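Local coordinates for pectinesterase (Aspergillus niger, PDB 5C1E), which catalyses the hydrolysis of the methyl esters of pectin, releasing methanol and leaving free galacturonate units in the chain, at residues Thr18-Thr21 with Ile22-Leu26; Thr66-Tyr69 with Lys70-Val73; Gly123-Asp126 with Gln127-Phe130; Tyr198-Asp201 with Asn202-Ile205; Ala279-Lys283 with Thr284-Gly288. One frame throughout, in Å; residues are numbered along the deposited sequence. Where two conformers were deposited one is given.

Interaction 1: Thr18-Thr21 with Ile22-Leu26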
loop_
_atom_site.group_PDB
_atom_site.type_symbol
_atom_site.label_atom_id
_atom_site.label_comp_id
_atom_site.label_asym_id
_atom_site.label_seq_id
_atom_site.Cartn_x
_atom_site.Cartn_y
_atom_site.Cartn_z
ATOM N N THR A 18 13.008 11.301 -22.759
ATOM C CA THR A 18 13.370 10.325 -23.764
ATOM C C THR A 18 12.182 9.468 -24.215
ATOM O O THR A 18 12.082 9.100 -25.405
ATOM C CB THR A 18 14.506 9.446 -23.245
ATOM O OG1 THR A 18 15.602 10.290 -22.866
ATOM C CG2 THR A 18 14.959 8.450 -24.312
ATOM N N TYR A 19 11.303 9.146 -23.266
ATOM C CA TYR A 19 10.113 8.327 -23.517
ATOM C C TYR A 19 8.849 9.104 -23.152
ATOM O O TYR A 19 8.829 9.825 -22.153
ATOM C CB TYR A 19 10.183 7.027 -22.710
ATOM C CG TYR A 19 11.530 6.337 -22.853
ATOM C CD1 TYR A 19 11.797 5.540 -23.960
ATOM C CD2 TYR A 19 12.550 6.538 -21.923
ATOM C CE1 TYR A 19 13.018 4.908 -24.121
ATOM C CE2 TYR A 19 13.793 5.931 -22.079
ATOM C CZ TYR A 19 14.011 5.098 -23.184
ATOM O OH TYR A 19 15.225 4.482 -23.385
ATOM N N SER A 20 7.804 8.941 -23.959
ATOM C CA SER A 20 6.538 9.641 -23.739
ATOM C C SER A 20 5.638 8.911 -22.742
ATOM O O SER A 20 4.804 9.543 -22.082
ATOM C CB SER A 20 5.785 9.811 -25.058
ATOM O OG SER A 20 5.579 8.565 -25.681
ATOM N N THR A 21 5.812 7.592 -22.639
ATOM C CA THR A 21 5.066 6.762 -21.697
ATOM C C THR A 21 5.997 6.025 -20.708
ATOM O O THR A 21 7.166 5.744 -20.997
ATOM C CB THR A 21 4.165 5.725 -22.424
ATOM O OG1 THR A 21 4.954 4.634 -22.918
ATOM C CG2 THR A 21 3.366 6.370 -23.561
ATOM N N ILE A 22 5.452 5.690 -19.544
ATOM C CA ILE A 22 6.181 4.894 -18.569
ATOM C C ILE A 22 6.427 3.498 -19.144
ATOM O O ILE A 22 7.512 2.964 -19.012
ATOM C CB ILE A 22 5.463 4.826 -17.208
ATOM C CG1 ILE A 22 5.271 6.239 -16.636
ATOM C CG2 ILE A 22 6.263 3.997 -16.215
ATOM C CD1 ILE A 22 4.336 6.308 -15.465
ATOM N N GLY A 23 5.418 2.937 -19.794
ATOM C CA GLY A 23 5.537 1.642 -20.450
ATOM C C GLY A 23 6.691 1.554 -21.437
ATOM O O GLY A 23 7.369 0.540 -21.513
ATOM N N ASP A 24 6.911 2.616 -22.204
ATOM C CA ASP A 24 8.026 2.632 -23.149
ATOM C C ASP A 24 9.359 2.579 -22.418
ATOM O O ASP A 24 10.275 1.905 -22.878
ATOM C CB ASP A 24 7.962 3.858 -24.054
ATOM C CG ASP A 24 6.834 3.782 -25.062
ATOM O OD1 ASP A 24 6.241 2.715 -25.244
ATOM O OD2 ASP A 24 6.547 4.816 -25.672
ATOM N N ALA A 25 9.480 3.279 -21.280
ATOM C CA ALA A 25 10.734 3.242 -20.503
ATOM C C ALA A 25 10.981 1.865 -19.870
ATOM O O ALA A 25 12.106 1.357 -19.885
ATOM C CB ALA A 25 10.756 4.315 -19.426
ATOM N N LEU A 26 9.930 1.278 -19.299
ATOM C CA LEU A 26 9.998 -0.089 -18.779
ATOM C C LEU A 26 10.448 -1.071 -19.880
ATOM O O LEU A 26 11.331 -1.896 -19.649
ATOM C CB LEU A 26 8.638 -0.524 -18.209
ATOM C CG LEU A 26 8.173 0.195 -16.938
ATOM C CD1 LEU A 26 6.738 -0.187 -16.593
ATOM C CD2 LEU A 26 9.106 -0.120 -15.777
HETATM O O HOH W 1 8.352 6.799 -25.948
#
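Tyr19 and Thr21 hold the first turn of helix 22-29, with Thr21 as its N-cap. The helix lies next to strands 11-13, 36-40 and 49-51, at the early end of the parallel beta helix.

Thr18 takes part only indirectly. Its CG2 lies over one face of the Tyr19 ring. The opposite face is covered by Ala25. Ala25 CA sits 4.1 Å from the centroid of the Tyr19 ring and 16° off its normal, a CH-pi contact. Tyr19 CD2 also meets Ala25 CB at 3.8 Å. The ring is placed there by chi1 of -48°, which sets Tyr19 CG beside its own backbone N and opposite the carbonyl carbon. It is therefore held between Thr18 and the helix, and it also touches Leu11.

Ser20 is joined to the helix through water. Its backbone N donates to water 1 at 3.0 Å. The same water donates to Asp24 OD2 at 2.7 Å, which ties the carboxylate to the loop.

Thr21 makes the cap. The oxygen points over the start of the helix because chi1 of 77° puts OG1 between the backbone N and the carbonyl carbon. Thr21 CG2 goes to the other side. The Thr21 carbonyl also starts the helical bonding, though its bond from Ala25 N is weak. The next two backbone N-H groups, of Ile22 and Gly23, are taken by the Glu47 carboxylate. The capping bond itself runs from Asp24 N to Thr21 OG1, 2.9 Å long.

Interaction 2: Thr66-Tyr69 with Lys70-Val73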
loop_
_atom_site.group_PDB
_atom_site.type_symbol
_atom_site.label_atom_id
_atom_site.label_comp_id
_atom_site.label_asym_id
_atom_site.label_seq_id
_atom_site.Cartn_x
_atom_site.Cartn_y
_atom_site.Cartn_z
ATOM N N THR A 66 10.252 15.414 -1.721
ATOM C CA THR A 66 10.273 13.955 -1.748
ATOM C C THR A 66 9.810 13.316 -0.433
ATOM O O THR A 66 9.465 12.130 -0.428
ATOM C CB THR A 66 11.691 13.437 -2.039
ATOM O OG1 THR A 66 12.586 13.964 -1.061
ATOM C CG2 THR A 66 12.169 13.855 -3.415
ATOM N N SER A 67 9.820 14.090 0.664
ATOM C CA SER A 67 9.522 13.587 2.008
ATOM C C SER A 67 8.024 13.334 2.256
ATOM O O SER A 67 7.641 12.728 3.275
ATOM C CB SER A 67 10.072 14.567 3.060
ATOM O OG SER A 67 9.223 15.703 3.184
ATOM N N THR A 68 7.177 13.769 1.322
ATOM C CA THR A 68 5.739 13.627 1.437
ATOM C C THR A 68 5.151 13.102 0.125
ATOM O O THR A 68 5.814 13.128 -0.910
ATOM C CB THR A 68 5.113 14.994 1.804
ATOM O OG1 THR A 68 3.699 14.869 1.955
ATOM C CG2 THR A 68 5.400 16.064 0.731
ATOM N N TYR A 69 3.913 12.615 0.186
ATOM C CA TYR A 69 3.110 12.323 -1.012
ATOM C C TYR A 69 2.324 13.572 -1.508
ATOM O O TYR A 69 1.809 13.602 -2.659
ATOM C CB TYR A 69 2.111 11.199 -0.725
ATOM C CG TYR A 69 1.079 11.552 0.325
ATOM C CD1 TYR A 69 -0.089 12.228 -0.018
ATOM C CD2 TYR A 69 1.235 11.156 1.650
ATOM C CE1 TYR A 69 -1.038 12.545 0.938
ATOM C CE2 TYR A 69 0.288 11.473 2.617
ATOM C CZ TYR A 69 -0.851 12.164 2.250
ATOM O OH TYR A 69 -1.803 12.486 3.195
ATOM N N LYS A 70 2.235 14.586 -0.665
ATOM C CA LYS A 70 1.273 15.681 -0.901
ATOM C C LYS A 70 1.543 16.542 -2.131
ATOM O O LYS A 70 0.625 17.189 -2.640
ATOM C CB LYS A 70 1.133 16.548 0.348
ATOM C CG LYS A 70 0.308 15.821 1.404
ATOM C CD LYS A 70 0.275 16.491 2.761
ATOM C CE LYS A 70 -0.651 15.711 3.686
ATOM N NZ LYS A 70 -1.138 16.546 4.812
ATOM N N ASP A 71 2.784 16.569 -2.591
ATOM C CA ASP A 71 3.183 17.366 -3.757
ATOM C C ASP A 71 3.410 16.548 -5.025
ATOM O O ASP A 71 3.966 17.067 -6.011
ATOM C CB ASP A 71 4.453 18.169 -3.434
ATOM C CG ASP A 71 4.258 19.120 -2.264
ATOM O OD1 ASP A 71 3.137 19.624 -2.090
ATOM O OD2 ASP A 71 5.208 19.349 -1.503
ATOM N N ASN A 72 2.976 15.282 -5.038
ATOM C CA ASN A 72 3.200 14.449 -6.213
ATOM C C ASN A 72 2.485 15.078 -7.419
ATOM O O ASN A 72 1.365 15.620 -7.297
ATOM C CB ASN A 72 2.690 13.026 -6.004
ATOM C CG ASN A 72 3.474 12.240 -4.977
ATOM O OD1 ASN A 72 4.505 12.669 -4.491
ATOM N ND2 ASN A 72 2.985 11.051 -4.669
ATOM N N VAL A 73 3.140 15.024 -8.574
ATOM C CA VAL A 73 2.576 15.534 -9.823
ATOM C C VAL A 73 2.542 14.453 -10.906
ATOM O O VAL A 73 2.224 14.745 -12.063
ATOM C CB VAL A 73 3.340 16.778 -10.340
ATOM C CG1 VAL A 73 2.979 17.999 -9.505
ATOM C CG2 VAL A 73 4.855 16.545 -10.353
HETATM O O HOH W 2 5.407 14.936 -3.038
#
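Thr68 and Tyr69 pack against Lys70 at a type I beta turn that runs from Tyr69 to Asn72, in the loop between strands 57-61 and 74-78 of the parallel beta helix. An ST turn overlaps its start: Lys70 N donates to Thr68 OG1 at 3.0 Å and 168°. Thr68 OG1 is anti to the backbone N (chi1 -179°), which brings it within reach of this N-H. Asn72 N closes the beta turn on Tyr69 O at 3.1 Å, reaching the oxygen from above the carbonyl plane.

The tight side is the Tyr69 ring. Lys70 CG lies over one face, 4.0 Å from the ring centroid, in a CH-pi contact. The extended lysine chain slants across the ring toward its hydroxyl end, and Lys70 CE lies 3.5 Å from Tyr69 OH. That hydroxyl is bonded to Asp175. The Asn72 amide is also held from outside, with ND2 donating to Asn107 OD1 and Gly132 O.

The other side is looser. Asp71 OD2 comes only to 4.0 Å from Thr68 CG2, and Lys70 is exposed. Water 2 fills in here. It takes a weak bond from Asp71 N. It lies within hydrogen-bonding distance of two oxygens, 2.8 Å from Thr68 O and 2.8 Å from Asn72 OD1.

Interaction 3: Gly123-Asp126 with Gln127-Phe130; sequences GNAD and QLGF. With NAG (2-acetamido-2-deoxy-beta-D-glucopyranose), chain B.
This is a corner of the right-handed parallel beta helix, the fold of the pectinesterase family. The chain turns here from strand 121-124 into strand 128-131. No hydrogen bond links the two sides of the corner. Leu128 closes it from within.

The leucine reaches back across the inside of the bend. Its CG lies 3.4 Å from Ala125 O. Its two methyl groups then part. Leu128 CD1 rests on the backbone of the incoming strand, 3.8 Å from Gly123 CA. Leu128 CD2 meets Ala125 CB at 3.9 Å. The branch is carried there by chi1 of -57°, which sets CG beside the backbone N of Leu128, on the side of the corner. The side chain is thus buried between the two arms of the turn.

Gln127 helps the chain turn into strand 128-131; its phi of 54° is positive, in the left-handed helical region. The glutamine side chain leads away from the corner, extended, toward the NAG attached to the protein. Asn56 and Trp294 are the other neighbours of this sugar. Gln127 also touches Trp294.

Asp126 points outward from the corner, where its OD1 accepts from Thr148 N. The hydroxyl of Thr148 takes the backbone N-H of Gln127, so the next coil grips the bend at two points. On the other side, Asp126 N donates to Asp99. The corner thus lies between the loop around Asp99 and strand 148-152. Leu128 and Phe130 both pack on Phe101, and Phe130 stacks on Tyr151.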
loop_
_atom_site.group_PDB
_atom_site.type_symbol
_atom_site.label_atom_id
_atom_site.label_comp_id
_atom_site.label_asym_id
_atom_site.label_seq_id
_atom_site.Cartn_x
_atom_site.Cartn_y
_atom_site.Cartn_z
ATOM N N GLY A 123 1.292 -5.571 -5.037
ATOM C CA GLY A 123 2.657 -5.900 -4.683
ATOM C C GLY A 123 2.791 -7.392 -4.532
ATOM O O GLY A 123 2.211 -7.975 -3.622
ATOM N N ASN A 124 3.541 -8.019 -5.432
ATOM C CA ASN A 124 3.672 -9.480 -5.432
ATOM C C ASN A 124 5.120 -9.895 -5.670
ATOM O O ASN A 124 5.447 -10.547 -6.663
ATOM C CB ASN A 124 2.719 -10.080 -6.468
ATOM C CG ASN A 124 2.683 -11.591 -6.436
ATOM O OD1 ASN A 124 2.978 -12.211 -5.421
ATOM N ND2 ASN A 124 2.337 -12.192 -7.562
ATOM N N ALA A 125 5.963 -9.514 -4.723
ATOM C CA ALA A 125 7.406 -9.754 -4.755
ATOM C C ALA A 125 8.009 -9.321 -3.413
ATOM O O ALA A 125 7.339 -8.719 -2.571
ATOM C CB ALA A 125 8.051 -8.981 -5.893
ATOM N N ASP A 126 9.278 -9.640 -3.209
ATOM C CA ASP A 126 9.947 -9.324 -1.948
ATOM C C ASP A 126 10.755 -8.029 -2.004
ATOM O O ASP A 126 11.188 -7.583 -3.069
ATOM C CB ASP A 126 10.912 -10.450 -1.559
ATOM C CG ASP A 126 10.211 -11.706 -1.087
ATOM O OD1 ASP A 126 9.255 -11.623 -0.281
ATOM O OD2 ASP A 126 10.661 -12.802 -1.492
ATOM N N GLN A 127 10.988 -7.468 -0.822
ATOM C CA GLN A 127 11.761 -6.239 -0.636
ATOM C C GLN A 127 11.227 -5.085 -1.478
ATOM O O GLN A 127 11.982 -4.400 -2.174
ATOM C CB GLN A 127 13.250 -6.513 -0.897
ATOM C CG GLN A 127 13.727 -7.661 -0.032
ATOM C CD GLN A 127 15.228 -7.786 0.110
ATOM O OE1 GLN A 127 16.012 -7.132 -0.583
ATOM N NE2 GLN A 127 15.640 -8.651 1.030
ATOM N N LEU A 128 9.909 -4.907 -1.437
ATOM C CA LEU A 128 9.244 -3.798 -2.115
ATOM C C LEU A 128 9.174 -2.588 -1.211
ATOM O O LEU A 128 8.701 -2.675 -0.063
ATOM C CB LEU A 128 7.831 -4.187 -2.550
ATOM C CG LEU A 128 7.775 -5.418 -3.456
ATOM C CD1 LEU A 128 6.342 -5.623 -3.944
ATOM C CD2 LEU A 128 8.751 -5.311 -4.630
ATOM N N GLY A 129 9.655 -1.460 -1.716
ATOM C CA GLY A 129 9.681 -0.210 -0.937
ATOM C C GLY A 129 8.931 0.893 -1.639
ATOM O O GLY A 129 9.196 1.171 -2.813
ATOM N N PHE A 130 8.004 1.520 -0.920
ATOM C CA PHE A 130 7.186 2.599 -1.451
ATOM C C PHE A 130 7.277 3.808 -0.528
ATOM O O PHE A 130 7.009 3.708 0.663
ATOM C CB PHE A 130 5.722 2.149 -1.600
ATOM C CG PHE A 130 5.547 0.986 -2.522
ATOM C CD1 PHE A 130 5.623 -0.312 -2.050
ATOM C CD2 PHE A 130 5.312 1.187 -3.883
ATOM C CE1 PHE A 130 5.455 -1.392 -2.913
ATOM C CE2 PHE A 130 5.160 0.112 -4.754
ATOM C CZ PHE A 130 5.237 -1.175 -4.270
HETATM C C1 NAG B . 19.436 -6.128 -5.144
HETATM C C2 NAG B . 20.914 -5.820 -4.982
HETATM C C3 NAG B . 21.327 -6.449 -3.655
HETATM C C4 NAG B . 20.423 -5.930 -2.518
HETATM C C5 NAG B . 18.926 -5.907 -2.886
HETATM C C6 NAG B . 18.086 -5.093 -1.913
HETATM C C7 NAG B . 22.260 -5.452 -7.032
HETATM C C8 NAG B . 22.989 -6.065 -8.198
HETATM N N2 NAG B . 21.663 -6.274 -6.154
HETATM O O3 NAG B . 22.694 -6.176 -3.401
HETATM O O4 NAG B . 20.599 -6.711 -1.345
HETATM O O5 NAG B . 18.731 -5.370 -4.175
HETATM O O6 NAG B . 16.717 -5.234 -2.243
HETATM O O7 NAG B . 22.250 -4.227 -6.936
#

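Interaction 4: Tyr198-Asp201 with Asn202-Ile205; sequences YAID and NCNI
Ile200 lays its CG2 methyl against Cys203, 3.6 Å from SG and 3.7 Å from Cys203 CB. The two face each other across the inside of a corner of the parallel beta helix, where strand 198-201 turns into strand 204-207. Further along, Ile205 CD1 reaches back to Ile200 CG2 at 4.3 Å. These apolar groups fill the inner side of the bend. Ile200 CG2 is anti to the backbone N, which turns this methyl toward Cys203. Cys203 SG also lies 3.5 Å from Asp201 O.

The bend is made at Asn202. Its phi of 50° is positive, in the left-handed helical region, and it breaks the in-out alternation of the strand, since Asp201 and Asn202 both turn outward. The two lie side by side and point the same way. Their carboxylate and amide planes stand 74° apart, so the two flat groups do not stack.

With chi1 at 180° the Asp201 carboxylate extends beside Asn202. Its OD1 is held by two donors from the next coil, Gln232 NE2 and Asn233 ND2, which restrains the carboxylate. A bound sulfate lies about 4 Å from the Asp201 side chain at the nearest atoms.

Ser234 supports the backbone of the corner. Its OG takes the N-H of Cys203 and has a weak bond with Ile200 O. On the inside, Ile200 packs between Phe171 of strand 168-172 and Tyr231 of strand 228-232. Cys203 touches Cys174 of the preceding coil. Ile205 continues the interior row on Ile184 of strand 182-187 and on Tyr231.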
loop_
_atom_site.group_PDB
_atom_site.type_symbol
_atom_site.label_atom_id
_atom_site.label_comp_id
_atom_site.label_asym_id
_atom_site.label_seq_id
_atom_site.Cartn_x
_atom_site.Cartn_y
_atom_site.Cartn_z
ATOM N N TYR A 198 0.744 -7.879 9.102
ATOM C CA TYR A 198 0.603 -6.455 8.793
ATOM C C TYR A 198 0.926 -5.683 10.074
ATOM O O TYR A 198 0.333 -5.950 11.144
ATOM C CB TYR A 198 -0.824 -6.043 8.455
ATOM C CG TYR A 198 -1.455 -6.547 7.162
ATOM C CD1 TYR A 198 -1.002 -7.693 6.493
ATOM C CD2 TYR A 198 -2.585 -5.899 6.664
ATOM C CE1 TYR A 198 -1.617 -8.131 5.326
ATOM C CE2 TYR A 198 -3.218 -6.331 5.522
ATOM C CZ TYR A 198 -2.745 -7.440 4.857
ATOM O OH TYR A 198 -3.412 -7.827 3.744
ATOM N N ALA A 199 1.784 -4.690 9.943
ATOM C CA ALA A 199 2.036 -3.749 11.030
ATOM C C ALA A 199 1.739 -2.347 10.528
ATOM O O ALA A 199 2.354 -1.880 9.569
ATOM C CB ALA A 199 3.474 -3.856 11.515
ATOM N N ILE A 200 0.796 -1.674 11.191
ATOM C CA ILE A 200 0.471 -0.279 10.875
ATOM C C ILE A 200 1.015 0.577 12.017
ATOM O O ILE A 200 0.501 0.521 13.132
ATOM C CB ILE A 200 -1.038 -0.117 10.652
ATOM C CG1 ILE A 200 -1.406 -0.882 9.384
ATOM C CG2 ILE A 200 -1.412 1.353 10.536
ATOM C CD1 ILE A 200 -2.848 -1.245 9.281
ATOM N N ASP A 201 2.091 1.308 11.730
ATOM C CA ASP A 201 2.913 1.943 12.765
ATOM C C ASP A 201 3.052 3.442 12.573
ATOM O O ASP A 201 3.468 3.909 11.512
ATOM C CB ASP A 201 4.312 1.318 12.790
ATOM C CG ASP A 201 5.206 1.930 13.854
ATOM O OD1 ASP A 201 5.136 1.496 15.015
ATOM O OD2 ASP A 201 6.001 2.819 13.514
ATOM N N ASN A 202 2.730 4.202 13.615
ATOM C CA ASN A 202 2.790 5.670 13.531
ATOM C C ASN A 202 2.053 6.195 12.299
ATOM O O ASN A 202 2.521 7.102 11.609
ATOM C CB ASN A 202 4.261 6.142 13.555
ATOM C CG ASN A 202 4.902 6.006 14.931
ATOM O OD1 ASN A 202 5.631 5.040 15.228
ATOM N ND2 ASN A 202 4.642 6.981 15.782
ATOM N N CYS A 203 0.898 5.602 12.006
ATOM C CA CYS A 203 0.071 6.063 10.905
ATOM C C CYS A 203 -1.077 6.923 11.418
ATOM O O CYS A 203 -1.317 7.031 12.622
ATOM C CB CYS A 203 -0.459 4.878 10.094
ATOM S SG CYS A 203 0.839 3.925 9.256
ATOM N N ASN A 204 -1.763 7.540 10.475
ATOM C CA ASN A 204 -2.922 8.350 10.749
ATOM C C ASN A 204 -4.107 7.801 9.969
ATOM O O ASN A 204 -4.097 7.787 8.732
ATOM C CB ASN A 204 -2.664 9.784 10.332
ATOM C CG ASN A 204 -3.788 10.699 10.734
ATOM O OD1 ASN A 204 -4.297 10.616 11.862
ATOM N ND2 ASN A 204 -4.188 11.576 9.828
ATOM N N ILE A 205 -5.111 7.327 10.696
ATOM C CA ILE A 205 -6.306 6.724 10.086
ATOM C C ILE A 205 -7.446 7.760 10.187
ATOM O O ILE A 205 -7.779 8.203 11.279
ATOM C CB ILE A 205 -6.700 5.410 10.811
ATOM C CG1 ILE A 205 -5.746 4.248 10.489
ATOM C CG2 ILE A 205 -8.087 4.956 10.378
ATOM C CD1 ILE A 205 -4.295 4.477 10.827
#

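Interaction 5: Ala279-Lys283 with Thr284-Gly288; sequences AAVDK and TTVLG. With SO4 (sulfate ion), chain C.
Lys283 CB lies 4.1 Å from Leu287 CD1, one turn along the short helix 283-287, which is capped by Asp282. The chain runs straight through CG to CD, and Lys283 CD still faces Leu287 CD1 at 4.2 Å. There it bends, at chi3 (-68°) and again at chi4. Lys283 CE comes within 3.5 Å of sulfate O3. The tip, NZ, donates to sulfate O4 at 2.7 Å, with a weaker bond to O3. The amino group also makes cation-pi contacts with Trp170 and Trp291. Tyr150 OH and Trp170 NE1 bind the same sulfate, which probably comes from the crystallisation liquor and may mark a site for an anion.

Asp282 is the N-cap. Its chi1 of 64° places CG between the backbone N and the carbonyl carbon, so the carboxylate turns over the helix start. Thr285 N donates to Asp282 OD1 at 3.1 Å and 158°, almost in line with the C-O bond. Water 3 adds a second tie. It accepts from Asp282 N and is hydrogen-bonded to Thr285 OG1 at 2.6 Å. Within the helix, Leu287 N bonds firmly to Lys283 O, while the bond from Val286 N to Asp282 O is weak. Gly288 ends the helix with a positive phi.

Val281 CG2 meets Val286 CG2 at 3.9 Å, their side chains crossing at about a right angle. Both valines also rest on Ala199 of strand 198-201, and Val281 reaches Ile230 of strand 228-232. The helix thus lies against the outside of the large parallel sheet, with Leu287 turned to Ile295.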
loop_
_atom_site.group_PDB
_atom_site.type_symbol
_atom_site.label_atom_id
_atom_site.label_comp_id
_atom_site.label_asym_id
_atom_site.label_seq_id
_atom_site.Cartn_x
_atom_site.Cartn_y
_atom_site.Cartn_z
ATOM N N ALA A 279 3.828 -5.098 23.919
ATOM C CA ALA A 279 4.831 -4.268 23.291
ATOM C C ALA A 279 4.527 -4.164 21.814
ATOM O O ALA A 279 3.913 -5.063 21.245
ATOM C CB ALA A 279 6.207 -4.880 23.482
ATOM N N ALA A 280 4.966 -3.068 21.205
ATOM C CA ALA A 280 4.905 -2.913 19.758
ATOM C C ALA A 280 5.793 -3.944 19.068
ATOM O O ALA A 280 6.787 -4.382 19.634
ATOM C CB ALA A 280 5.335 -1.503 19.365
ATOM N N VAL A 281 5.435 -4.326 17.843
ATOM C CA VAL A 281 6.310 -5.189 17.041
ATOM C C VAL A 281 7.318 -4.348 16.273
ATOM O O VAL A 281 7.076 -3.175 16.018
ATOM C CB VAL A 281 5.539 -6.126 16.079
ATOM C CG1 VAL A 281 4.471 -6.880 16.842
ATOM C CG2 VAL A 281 4.933 -5.367 14.909
ATOM N N ASP A 282 8.448 -4.946 15.907
ATOM C CA ASP A 282 9.466 -4.213 15.151
ATOM C C ASP A 282 9.599 -4.750 13.735
ATOM O O ASP A 282 8.996 -5.756 13.381
ATOM C CB ASP A 282 10.825 -4.181 15.899
ATOM C CG ASP A 282 11.463 -5.563 16.090
ATOM O OD1 ASP A 282 11.058 -6.572 15.468
ATOM O OD2 ASP A 282 12.427 -5.618 16.886
ATOM N N LYS A 283 10.397 -4.071 12.922
ATOM C CA LYS A 283 10.528 -4.448 11.529
ATOM C C LYS A 283 11.261 -5.761 11.333
ATOM O O LYS A 283 11.109 -6.400 10.301
ATOM C CB LYS A 283 11.200 -3.336 10.720
ATOM C CG LYS A 283 10.298 -2.127 10.558
ATOM C CD LYS A 283 10.835 -1.086 9.581
ATOM C CE LYS A 283 12.072 -0.394 10.091
ATOM N NZ LYS A 283 11.781 0.401 11.314
ATOM N N THR A 284 12.066 -6.174 12.300
ATOM C CA THR A 284 12.715 -7.469 12.167
ATOM C C THR A 284 11.653 -8.582 12.186
ATOM O O THR A 284 11.734 -9.533 11.415
ATOM C CB THR A 284 13.793 -7.674 13.240
ATOM O OG1 THR A 284 14.861 -6.753 12.987
ATOM C CG2 THR A 284 14.325 -9.104 13.213
ATOM N N THR A 285 10.666 -8.442 13.063
ATOM C CA THR A 285 9.576 -9.394 13.142
ATOM C C THR A 285 8.793 -9.429 11.828
ATOM O O THR A 285 8.476 -10.496 11.330
ATOM C CB THR A 285 8.645 -9.034 14.311
ATOM O OG1 THR A 285 9.316 -9.331 15.546
ATOM C CG2 THR A 285 7.352 -9.799 14.249
ATOM N N VAL A 286 8.497 -8.270 11.263
ATOM C CA VAL A 286 7.585 -8.189 10.102
ATOM C C VAL A 286 8.306 -8.448 8.779
ATOM O O VAL A 286 7.773 -9.113 7.879
ATOM C CB VAL A 286 6.865 -6.814 10.073
ATOM C CG1 VAL A 286 5.925 -6.688 8.872
ATOM C CG2 VAL A 286 6.127 -6.573 11.378
ATOM N N LEU A 287 9.521 -7.929 8.654
ATOM C CA LEU A 287 10.241 -7.916 7.383
ATOM C C LEU A 287 11.496 -8.797 7.331
ATOM O O LEU A 287 12.052 -9.015 6.256
ATOM C CB LEU A 287 10.640 -6.489 7.044
ATOM C CG LEU A 287 9.527 -5.437 6.990
ATOM C CD1 LEU A 287 10.162 -4.080 6.779
ATOM C CD2 LEU A 287 8.532 -5.761 5.889
ATOM N N GLY A 288 11.931 -9.291 8.480
ATOM C CA GLY A 288 13.148 -10.089 8.560
ATOM C C GLY A 288 14.326 -9.262 9.020
ATOM O O GLY A 288 14.326 -8.031 8.928
HETATM S S SO4 C . 9.761 3.239 10.273
HETATM O O1 SO4 C . 10.164 4.585 10.776
HETATM O O2 SO4 C . 8.387 3.335 9.713
HETATM O O3 SO4 C . 10.698 2.726 9.237
HETATM O O4 SO4 C . 9.804 2.286 11.408
HETATM O O HOH W 3 8.749 -7.541 17.362
#

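The five contacts follow one another in series along the chain. Interaction 1 lies at the early end, about 37 Å between centres from interaction 5. Interactions 1 and 4 lie on opposite sides of the chain's centre. Interaction 2 is a turn in the loop between strands 57-61 and 74-78. Interactions 3 and 4 are corners that share the ten-stranded parallel sheet, with centres about 18 Å apart. Only interactions 4 and 5 touch: Ala199 CB meets Val286 CG2 at 3.8 Å. The C-terminal segment 279-288 therefore folds back onto the coils. Interactions 1 and 5 are both helix starts with an N-cap, near the two ends of the chain.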